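Glycoside Hydrolase (Bacteroides uniformis, PDB 5T99) probably hydrolyses beta-galactosidic linkages in agarose-derived sugars, as a family 2 glycoside hydrolase that binds the galactose-like inhibitor d-galacto-isofagomine. Local coordinates at residues Asn382-Tyr387 with Lys393-Ser398; Asn452-Pro457 with Pro475-Glu480; Val466-Met471 with Arg546-Phe551; Asp236-Ala241 with Gly246-Tyr251. All coordinates share one frame; numbering follows the deposited sequence.

Contact 1 (Asn382-Tyr387 with Lys393-Ser398); sequences NGYHLY and KKDLTS
The phenol OH of Tyr384 donates a short hydrogen bond, 2.5 Å, to OD2 of Asp395, and this one pair carries the whole contact between the loop and the helix. The hydroxyl meets the carboxylate on its anti lone pair, the one turned away from OD1, and OD2 in turn sits at the edge of the phenol, near the ring plane and 3.4 Å from Tyr384 CE1. Ring and carboxylate are not coplanar but turned about 50° against each other. With CG of Tyr384 trans to its own backbone N (chi1 -167°), the ring is carried across to the helix with its hydroxyl end leading. The second carboxylate oxygen, OD1, is held by Thr131 OG1, giving this buried acid a partner on each oxygen. A phenylalanine in place of Tyr384 would keep the ring but is likely to leave OD2 of a buried carboxylate without the donor that answers it here. Within the helix, Lys393 O accepts from both Thr397 N and Thr397 OG1, which reach it from opposite faces of its plane, the hydroxyl at 2.8 Å. Tyr384 also stacks on Phe372 and meets the ring of Tyr128, which, like Thr131, comes from the sugar-binding domain. The contact thus ties a loop of the TIM barrel, running from strand 366-370 to helix 388-403, back onto that helix where the sugar-binding domain abuts it, while Leu396 packs against Leu434 and Ile437 of helix 427-441.

Contact 2 (Asn452-Pro457 with Pro475-Glu480); sequences NYYPAP and PGKYAE
Tyr454 reaches across to Lys477 and Glu480 and so joins two successive beta-alpha loops of the TIM barrel, those that follow strands 447-451 and 468-472, each at the start of a short helix. The apolar part is a CH-pi contact. Lys477 lays its aliphatic chain over one face of the phenol, CB lying 4.0 Å from the ring centroid and only 14° off the normal, while CG rests 3.7 Å from both CD2 and CE2 of Tyr454. A bend at chi2 (-63°) lets the lysine chain run over this side of the ring instead of straight out from the helix. The opposite face belongs to Pro455, next in the chain after a cis peptide bond, whose CB lies over the ring centre; the phenol is therefore sandwiched between proline and lysine.

The polar part is a single hydrogen bond, from Tyr454 OH to Glu480 OE1 at 2.9 Å. The acceptor lies at the ring edge, in plane, and is met on its anti lone pair, with the carboxylate plane only 24° from that of the ring. Val481 and Leu484 of helix 478-484 add to the bed of the tyrosine. The extended glutamate chain also brings its methylene close: CG of Glu480 lies 3.4 Å from the same hydroxyl, Tyr454 OH.

Contact 3 (Val466-Met471 with Arg546-Phe551); sequences VDIAGM and RFMGEF
Ile468 and Met471 stand on strand 468-472, which runs parallel to strand 549-552 but is separated from it by strand 490-495, so that the backbones are not paired and only side chains from Phe547 and Met548, at the approach to the latter strand, bridge the gap. Two apolar contacts do this. Met471 brings its sulfur to the edge of the Phe547 ring, in the ring plane, with SD 3.8 Å from CZ of Phe547 and 5.0 Å from the ring centroid, a Met-aromatic contact made with the rim and not the face. A bend at chi3 (84°) turns the methyl group of Met471 aside, and the sulfur is what meets the ring. On a different side of the strand, Ile468 offers CG2 to the extended chain of Met548, at 3.8 Å from its methyl CE. Tyr491 of the intervening strand touches both Ile468 and Met548, and Phe547 lies on Leu490. All four side chains are buried, and Met471 and Phe547 are further covered by helix 478-484. The two contacts thus reach past strand 490-495 to join strand 468-472 to the residues leading into strand 549-552, within the eight-stranded TIM barrel of this family 2 enzyme.

Contact 4 (Asp236-Ala241 with Gly246-Tyr251); sequences DNVEVA and GKTLAY
This is a meeting of two strands that belong to different sheets, at the edge of a beta-sandwich in the immunoglobulin-like domain usual in family 2 hydrolases. Asp236 and Val238 on strand 230-240 face Thr248 and Gly246 on strand 245-255. The segments run antiparallel, their directions 158° apart, but at 6.7 Å between axes they exchange no backbone bonds; each pairs instead with its own sheet partner, strand 215-224 or strand 198-209.

One side-chain hydrogen bond spans the gap. Thr248 OG1 donates to Asp236 OD2 at 2.7 Å, approaching on the syn side and 30° out of the carboxylate plane. Placing OG1 trans to the backbone N (chi1 178°) aims the hydroxyl at the aspartate coming from the opposite direction. Asp236 OD1 receives a weak bond from the backbone N of Asn237, which gives the carboxylate a second, local tether. Ala250 CB lies 3.6 Å from Asp236 OD2, closing in on the acid from farther along the strand. Replacing Asp236 by an alanine removes the carboxylate and would probably leave the Thr248 hydroxyl without its mate across the gap and a gap beside Ala250.

Next to this polar pair the contact becomes apolar. Thr248 CG2 packs at 3.8 Å on CB of Val238, which also touches Val207 of strand 198-209. Beyond it the strands draw closest at Gly246, where a side chain would crowd both Val238 and Val240; there Val240 CG1 approaches the backbone N of Gly246 to 3.6 Å.

Contacts 2 and 3 form one continuous patch of the barrel, their centres 12 Å apart and their segments alternating along the chain. Tyr478 CD1 lies 3.3 Å from Phe547 CE1 in a ring stack, and Tyr454 CD1 packs 3.6 Å from CE of Met471. Contact 1 belongs to the same barrel but stands apart, its nearest atoms about 9 Å from contact 3 and about 13 Å from contact 2. None of the three touches d-galacto-isofagomine directly: the side chains of Tyr384 and Tyr454 are each about 14 Å from it and that of Met471 about 12 Å. Contact 4, in the beta-sandwich, comes within about 9 Å of contact 1 at the nearest atoms, but its centre is 48 Å from that of contact 2.

Contact 1 (Asn382-Tyr387 with Lys393-Ser398)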
# COMPACT_ATOMS: atom_id res chain seq x y z
N ASN A 382 -10.99 1.49 -21.74
CA ASN A 382 -12.05 1.38 -20.74
C ASN A 382 -11.62 1.91 -19.36
O ASN A 382 -12.05 1.39 -18.32
CB ASN A 382 -12.54 -0.06 -20.67
CG ASN A 382 -13.17 -0.52 -21.98
OD1 ASN A 382 -14.18 0.03 -22.41
ND2 ASN A 382 -12.59 -1.53 -22.60
N GLY A 383 -10.78 2.95 -19.36
CA GLY A 383 -10.35 3.62 -18.14
C GLY A 383 -11.42 4.54 -17.54
O GLY A 383 -12.59 4.54 -17.97
N TYR A 384 -11.01 5.33 -16.54
CA TYR A 384 -11.95 6.14 -15.76
C TYR A 384 -12.66 7.23 -16.59
O TYR A 384 -13.75 7.66 -16.22
CB TYR A 384 -11.26 6.74 -14.52
CG TYR A 384 -12.24 7.32 -13.52
CD1 TYR A 384 -13.14 6.49 -12.84
CD2 TYR A 384 -12.29 8.69 -13.26
CE1 TYR A 384 -14.05 7.00 -11.94
CE2 TYR A 384 -13.22 9.20 -12.35
CZ TYR A 384 -14.09 8.36 -11.70
OH TYR A 384 -15.01 8.83 -10.79
N HIS A 385 -12.07 7.65 -17.71
CA HIS A 385 -12.72 8.62 -18.61
C HIS A 385 -14.15 8.27 -19.05
O HIS A 385 -14.94 9.16 -19.36
CB HIS A 385 -11.86 8.87 -19.86
CG HIS A 385 -12.02 7.82 -20.91
ND1 HIS A 385 -11.28 6.65 -20.92
CD2 HIS A 385 -12.86 7.74 -21.98
CE1 HIS A 385 -11.66 5.90 -21.94
NE2 HIS A 385 -12.61 6.55 -22.61
N LEU A 386 -14.48 6.98 -19.08
CA LEU A 386 -15.87 6.55 -19.29
C LEU A 386 -16.84 7.04 -18.22
O LEU A 386 -18.02 7.24 -18.49
CB LEU A 386 -15.96 5.03 -19.34
CG LEU A 386 -15.28 4.34 -20.53
CD1 LEU A 386 -15.29 2.82 -20.33
CD2 LEU A 386 -15.95 4.73 -21.85
N TYR A 387 -16.34 7.21 -17.00
CA TYR A 387 -17.15 7.54 -15.84
C TYR A 387 -16.96 8.95 -15.31
O TYR A 387 -17.76 9.39 -14.48
CB TYR A 387 -16.87 6.53 -14.74
CG TYR A 387 -16.94 5.13 -15.26
CD1 TYR A 387 -18.16 4.58 -15.68
CD2 TYR A 387 -15.79 4.36 -15.41
CE1 TYR A 387 -18.22 3.30 -16.19
CE2 TYR A 387 -15.85 3.07 -15.91
CZ TYR A 387 -17.06 2.55 -16.30
OH TYR A 387 -17.10 1.28 -16.79
N LYS A 393 -16.97 13.68 -9.28
CA LYS A 393 -17.30 14.37 -8.03
C LYS A 393 -17.66 13.38 -6.93
O LYS A 393 -17.19 13.51 -5.80
CB LYS A 393 -18.42 15.42 -8.19
CG LYS A 393 -18.74 16.14 -6.88
CD LYS A 393 -19.87 17.15 -6.97
CE LYS A 393 -19.43 18.44 -7.62
NZ LYS A 393 -20.27 19.58 -7.18
N LYS A 394 -18.52 12.41 -7.26
CA LYS A 394 -18.95 11.41 -6.29
C LYS A 394 -17.77 10.58 -5.75
O LYS A 394 -17.70 10.33 -4.54
CB LYS A 394 -20.02 10.47 -6.86
CG LYS A 394 -21.39 11.10 -7.06
CD LYS A 394 -22.52 10.07 -6.85
CE LYS A 394 -22.85 9.90 -5.36
NZ LYS A 394 -23.57 8.63 -5.03
N ASP A 395 -16.87 10.17 -6.64
CA ASP A 395 -15.73 9.36 -6.22
C ASP A 395 -14.68 10.13 -5.41
O ASP A 395 -14.17 9.61 -4.42
CB ASP A 395 -15.07 8.63 -7.41
CG ASP A 395 -15.87 7.42 -7.86
OD1 ASP A 395 -16.40 6.71 -6.97
OD2 ASP A 395 -15.97 7.18 -9.10
N LEU A 396 -14.38 11.36 -5.82
CA LEU A 396 -13.42 12.15 -5.07
C LEU A 396 -14.01 12.56 -3.72
O LEU A 396 -13.31 12.54 -2.69
CB LEU A 396 -12.98 13.38 -5.85
CG LEU A 396 -11.98 14.29 -5.14
CD1 LEU A 396 -10.71 13.55 -4.79
CD2 LEU A 396 -11.68 15.48 -6.02
N THR A 397 -15.30 12.91 -3.72
CA THR A 397 -16.00 13.17 -2.48
C THR A 397 -15.96 11.94 -1.57
O THR A 397 -15.63 12.05 -0.40
CB THR A 397 -17.45 13.64 -2.72
OG1 THR A 397 -17.42 14.91 -3.39
CG2 THR A 397 -18.25 13.77 -1.39
N SER A 398 -16.25 10.77 -2.14
CA SER A 398 -16.23 9.51 -1.37
C SER A 398 -14.85 9.21 -0.77
O SER A 398 -14.76 8.76 0.37
CB SER A 398 -16.69 8.33 -2.23
OG SER A 398 -16.65 7.14 -1.47

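Contact 2 (Asn452-Pro457 with Pro475-Glu480)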
# COMPACT_ATOMS: atom_id res chain seq x y z
N ASN A 452 3.98 14.57 -15.44
CA ASN A 452 5.06 14.01 -16.27
C ASN A 452 5.42 14.82 -17.50
O ASN A 452 6.52 14.64 -18.04
CB ASN A 452 4.77 12.56 -16.69
CG ASN A 452 3.51 12.42 -17.53
OD1 ASN A 452 2.58 13.22 -17.44
ND2 ASN A 452 3.47 11.34 -18.32
N TYR A 453 4.54 15.71 -17.96
CA TYR A 453 4.91 16.56 -19.09
C TYR A 453 5.66 17.76 -18.51
O TYR A 453 5.38 18.19 -17.38
CB TYR A 453 3.69 16.99 -19.91
CG TYR A 453 2.88 15.90 -20.60
CD1 TYR A 453 3.10 14.54 -20.37
CD2 TYR A 453 1.84 16.24 -21.47
CE1 TYR A 453 2.33 13.56 -20.99
CE2 TYR A 453 1.06 15.27 -22.08
CZ TYR A 453 1.31 13.93 -21.84
OH TYR A 453 0.55 12.96 -22.45
N TYR A 454 6.63 18.27 -19.26
CA TYR A 454 7.34 19.49 -18.90
C TYR A 454 7.80 20.22 -20.18
O TYR A 454 8.43 19.60 -21.03
CB TYR A 454 8.54 19.20 -18.00
CG TYR A 454 9.23 20.47 -17.58
CD1 TYR A 454 8.86 21.15 -16.42
CD2 TYR A 454 10.23 21.03 -18.37
CE1 TYR A 454 9.47 22.33 -16.06
CE2 TYR A 454 10.85 22.22 -18.02
CZ TYR A 454 10.47 22.87 -16.87
OH TYR A 454 11.11 24.04 -16.52
N PRO A 455 7.54 21.53 -20.32
CA PRO A 455 6.95 22.41 -19.29
C PRO A 455 5.40 22.52 -19.29
O PRO A 455 4.86 23.30 -18.51
CB PRO A 455 7.58 23.77 -19.61
CG PRO A 455 7.74 23.74 -21.11
CD PRO A 455 8.11 22.31 -21.44
N ALA A 456 4.70 21.75 -20.13
CA ALA A 456 3.27 21.96 -20.43
C ALA A 456 2.37 22.40 -19.26
O ALA A 456 1.93 23.54 -19.24
CB ALA A 456 2.67 20.74 -21.14
N PRO A 457 2.14 21.53 -18.25
CA PRO A 457 1.20 21.91 -17.18
C PRO A 457 1.64 23.13 -16.34
O PRO A 457 0.78 23.81 -15.76
CB PRO A 457 1.13 20.65 -16.32
CG PRO A 457 2.44 20.00 -16.51
CD PRO A 457 2.88 20.31 -17.91
N PRO A 475 14.32 15.51 -12.71
CA PRO A 475 15.38 16.09 -11.86
C PRO A 475 16.26 17.09 -12.60
O PRO A 475 16.69 18.08 -12.01
CB PRO A 475 16.18 14.88 -11.40
CG PRO A 475 15.96 13.85 -12.45
CD PRO A 475 14.56 14.07 -12.95
N GLY A 476 16.48 16.86 -13.90
CA GLY A 476 17.18 17.80 -14.76
C GLY A 476 16.51 19.16 -14.91
O GLY A 476 17.18 20.15 -15.23
N LYS A 477 15.20 19.21 -14.69
CA LYS A 477 14.46 20.48 -14.77
C LYS A 477 14.10 21.13 -13.42
O LYS A 477 13.40 22.15 -13.42
CB LYS A 477 13.19 20.27 -15.61
CG LYS A 477 13.44 19.74 -17.01
CD LYS A 477 14.27 20.71 -17.84
CE LYS A 477 14.31 20.31 -19.30
NZ LYS A 477 14.95 21.39 -20.11
N TYR A 478 14.60 20.61 -12.30
CA TYR A 478 14.23 21.16 -10.99
C TYR A 478 14.68 22.61 -10.84
O TYR A 478 13.90 23.45 -10.38
CB TYR A 478 14.81 20.33 -9.83
CG TYR A 478 14.20 18.96 -9.59
CD1 TYR A 478 13.09 18.49 -10.32
CD2 TYR A 478 14.71 18.13 -8.60
CE1 TYR A 478 12.54 17.24 -10.07
CE2 TYR A 478 14.16 16.89 -8.34
CZ TYR A 478 13.08 16.44 -9.07
OH TYR A 478 12.54 15.21 -8.82
N ALA A 479 15.92 22.90 -11.22
CA ALA A 479 16.43 24.26 -11.14
C ALA A 479 15.63 25.23 -12.01
O ALA A 479 15.24 26.31 -11.55
CB ALA A 479 17.91 24.30 -11.50
N GLU A 480 15.37 24.84 -13.26
CA GLU A 480 14.68 25.71 -14.22
C GLU A 480 13.24 26.03 -13.80
O GLU A 480 12.81 27.18 -13.90
CB GLU A 480 14.72 25.11 -15.64
CG GLU A 480 13.92 25.90 -16.67
CD GLU A 480 14.05 25.36 -18.08
OE1 GLU A 480 13.12 24.65 -18.53
OE2 GLU A 480 15.06 25.66 -18.74

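Contact 3 (Val466-Met471 with Arg546-Phe551)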
# COMPACT_ATOMS: atom_id res chain seq x y z
N VAL A 466 -3.44 23.39 -8.10
CA VAL A 466 -3.31 22.59 -6.89
C VAL A 466 -2.38 23.34 -5.96
O VAL A 466 -1.68 24.27 -6.39
CB VAL A 466 -2.80 21.15 -7.14
CG1 VAL A 466 -3.88 20.32 -7.82
CG2 VAL A 466 -1.52 21.11 -7.98
N ASP A 467 -2.40 22.94 -4.70
CA ASP A 467 -1.58 23.58 -3.67
C ASP A 467 -0.08 23.28 -3.82
O ASP A 467 0.76 24.15 -3.58
CB ASP A 467 -2.07 23.17 -2.27
CG ASP A 467 -3.47 23.67 -1.95
OD1 ASP A 467 -3.74 24.88 -2.11
OD2 ASP A 467 -4.30 22.86 -1.50
N ILE A 468 0.25 22.04 -4.19
CA ILE A 468 1.64 21.59 -4.28
C ILE A 468 1.81 20.79 -5.56
O ILE A 468 1.05 19.84 -5.82
CB ILE A 468 2.05 20.73 -3.06
CG1 ILE A 468 1.84 21.48 -1.73
CG2 ILE A 468 3.52 20.33 -3.15
CD1 ILE A 468 1.90 20.61 -0.49
N ALA A 469 2.80 21.17 -6.37
CA ALA A 469 3.06 20.53 -7.66
C ALA A 469 4.08 19.38 -7.53
O ALA A 469 5.19 19.57 -7.00
CB ALA A 469 3.56 21.56 -8.67
N GLY A 470 3.70 18.19 -8.00
CA GLY A 470 4.61 17.06 -8.10
C GLY A 470 5.14 16.88 -9.52
O GLY A 470 4.36 16.91 -10.46
N MET A 471 6.45 16.68 -9.66
CA MET A 471 7.07 16.38 -10.96
C MET A 471 7.44 14.90 -11.08
O MET A 471 8.09 14.34 -10.19
CB MET A 471 8.32 17.23 -11.16
CG MET A 471 8.06 18.72 -11.14
SD MET A 471 9.55 19.66 -11.47
CE MET A 471 9.57 19.63 -13.24
N ARG A 546 14.62 23.13 -1.79
CA ARG A 546 13.19 23.47 -1.75
C ARG A 546 12.30 22.27 -2.08
O ARG A 546 11.17 22.21 -1.60
CB ARG A 546 12.87 24.66 -2.68
CG ARG A 546 13.49 25.99 -2.23
CD ARG A 546 13.06 27.19 -3.08
NE ARG A 546 11.60 27.23 -3.25
CZ ARG A 546 10.92 27.52 -4.37
NH1 ARG A 546 11.53 27.85 -5.51
NH2 ARG A 546 9.60 27.48 -4.35
N PHE A 547 12.79 21.36 -2.92
CA PHE A 547 12.04 20.15 -3.23
C PHE A 547 11.84 19.33 -1.95
O PHE A 547 12.78 19.08 -1.22
CB PHE A 547 12.69 19.32 -4.36
CG PHE A 547 12.23 19.72 -5.74
CD1 PHE A 547 11.52 18.84 -6.53
CD2 PHE A 547 12.49 21.01 -6.23
CE1 PHE A 547 11.07 19.22 -7.78
CE2 PHE A 547 12.05 21.39 -7.50
CZ PHE A 547 11.33 20.50 -8.27
N MET A 548 10.58 18.96 -1.70
CA MET A 548 10.18 18.37 -0.42
C MET A 548 10.63 16.93 -0.29
O MET A 548 10.68 16.40 0.84
CB MET A 548 8.66 18.42 -0.25
CG MET A 548 8.09 19.83 -0.25
SD MET A 548 6.30 19.81 -0.32
CE MET A 548 5.96 21.55 -0.52
N GLY A 549 10.93 16.30 -1.43
CA GLY A 549 11.44 14.93 -1.47
C GLY A 549 11.07 14.21 -2.76
O GLY A 549 10.73 14.84 -3.76
N GLU A 550 11.11 12.88 -2.70
CA GLU A 550 10.82 12.03 -3.84
C GLU A 550 9.93 10.86 -3.48
O GLU A 550 9.84 10.45 -2.33
CB GLU A 550 12.12 11.51 -4.44
CG GLU A 550 12.96 10.61 -3.54
CD GLU A 550 14.14 10.00 -4.27
OE1 GLU A 550 13.93 9.44 -5.37
OE2 GLU A 550 15.28 10.10 -3.76
N PHE A 551 9.27 10.30 -4.50
CA PHE A 551 8.48 9.11 -4.35
C PHE A 551 8.88 8.16 -5.48
O PHE A 551 8.54 8.40 -6.64
CB PHE A 551 7.00 9.47 -4.37
CG PHE A 551 6.52 10.17 -3.11
CD1 PHE A 551 5.96 9.44 -2.07
CD2 PHE A 551 6.64 11.55 -2.96
CE1 PHE A 551 5.52 10.07 -0.91
CE2 PHE A 551 6.21 12.18 -1.81
CZ PHE A 551 5.65 11.45 -0.77

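Contact 4 (Asp236-Ala241 with Gly246-Tyr251)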
# COMPACT_ATOMS: atom_id res chain seq x y z
N ASP A 236 -22.21 17.37 22.97
CA ASP A 236 -22.75 18.20 21.91
C ASP A 236 -24.21 17.79 21.73
O ASP A 236 -24.68 16.90 22.45
CB ASP A 236 -21.93 18.00 20.62
CG ASP A 236 -22.13 19.10 19.59
OD1 ASP A 236 -22.78 20.12 19.93
OD2 ASP A 236 -21.64 18.94 18.44
N ASN A 237 -24.93 18.46 20.84
CA ASN A 237 -26.26 18.02 20.47
C ASN A 237 -26.65 18.57 19.12
O ASN A 237 -26.03 19.51 18.61
CB ASN A 237 -27.28 18.46 21.52
CG ASN A 237 -27.26 19.95 21.78
OD1 ASN A 237 -27.77 20.74 20.99
ND2 ASN A 237 -26.62 20.35 22.87
N VAL A 238 -27.71 17.99 18.55
CA VAL A 238 -28.20 18.42 17.25
C VAL A 238 -29.71 18.21 17.12
O VAL A 238 -30.23 17.19 17.54
CB VAL A 238 -27.41 17.69 16.14
CG1 VAL A 238 -27.68 16.19 16.15
CG2 VAL A 238 -27.71 18.30 14.77
N GLU A 239 -30.39 19.22 16.59
CA GLU A 239 -31.80 19.11 16.16
C GLU A 239 -31.86 18.65 14.71
O GLU A 239 -31.26 19.27 13.84
CB GLU A 239 -32.53 20.44 16.27
CG GLU A 239 -32.90 20.87 17.69
CD GLU A 239 -34.20 21.66 17.74
OE1 GLU A 239 -34.15 22.88 18.05
OE2 GLU A 239 -35.27 21.07 17.48
N VAL A 240 -32.58 17.57 14.47
CA VAL A 240 -32.77 17.04 13.13
C VAL A 240 -34.25 16.75 12.94
O VAL A 240 -34.85 16.02 13.74
CB VAL A 240 -31.96 15.74 12.92
CG1 VAL A 240 -31.91 15.38 11.45
CG2 VAL A 240 -30.56 15.87 13.51
N ALA A 241 -34.84 17.31 11.89
CA ALA A 241 -36.23 17.04 11.55
C ALA A 241 -36.40 15.63 10.98
O ALA A 241 -35.43 15.00 10.54
CB ALA A 241 -36.75 18.06 10.55
N GLY A 246 -28.74 16.21 9.93
CA GLY A 246 -28.18 17.46 10.45
C GLY A 246 -26.73 17.28 10.87
O GLY A 246 -26.28 16.16 11.09
N LYS A 247 -26.01 18.40 10.96
CA LYS A 247 -24.60 18.42 11.37
C LYS A 247 -24.36 19.39 12.50
O LYS A 247 -25.00 20.44 12.58
CB LYS A 247 -23.70 18.83 10.20
CG LYS A 247 -23.62 17.82 9.07
CD LYS A 247 -22.99 18.43 7.84
CE LYS A 247 -22.71 17.37 6.81
NZ LYS A 247 -22.25 17.97 5.52
N THR A 248 -23.39 19.06 13.34
CA THR A 248 -23.03 19.89 14.47
C THR A 248 -21.54 19.80 14.70
O THR A 248 -20.92 18.78 14.41
CB THR A 248 -23.81 19.49 15.75
OG1 THR A 248 -23.39 20.31 16.85
CG2 THR A 248 -23.61 18.01 16.08
N LEU A 249 -20.98 20.89 15.23
CA LEU A 249 -19.56 21.04 15.48
C LEU A 249 -19.30 21.42 16.93
O LEU A 249 -19.99 22.27 17.50
CB LEU A 249 -19.00 22.13 14.57
CG LEU A 249 -18.44 21.65 13.23
CD1 LEU A 249 -18.30 22.83 12.27
CD2 LEU A 249 -17.10 20.96 13.43
N ALA A 250 -18.30 20.79 17.53
CA ALA A 250 -17.86 21.08 18.89
C ALA A 250 -16.35 20.86 18.96
O ALA A 250 -15.77 20.26 18.06
CB ALA A 250 -18.56 20.16 19.86
N TYR A 251 -15.72 21.31 20.03
CA TYR A 251 -14.29 21.10 20.24
C TYR A 251 -14.00 20.85 21.72
O TYR A 251 -14.78 21.22 22.59
CB TYR A 251 -13.45 22.30 19.75
CG TYR A 251 -13.63 23.49 20.64
CD1 TYR A 251 -12.72 23.77 21.67
CD2 TYR A 251 -14.76 24.30 20.53
CE1 TYR A 251 -12.91 24.84 22.53
CE2 TYR A 251 -14.96 25.38 21.37
CZ TYR A 251 -14.03 25.64 22.37
OH TYR A 251 -14.23 26.69 23.19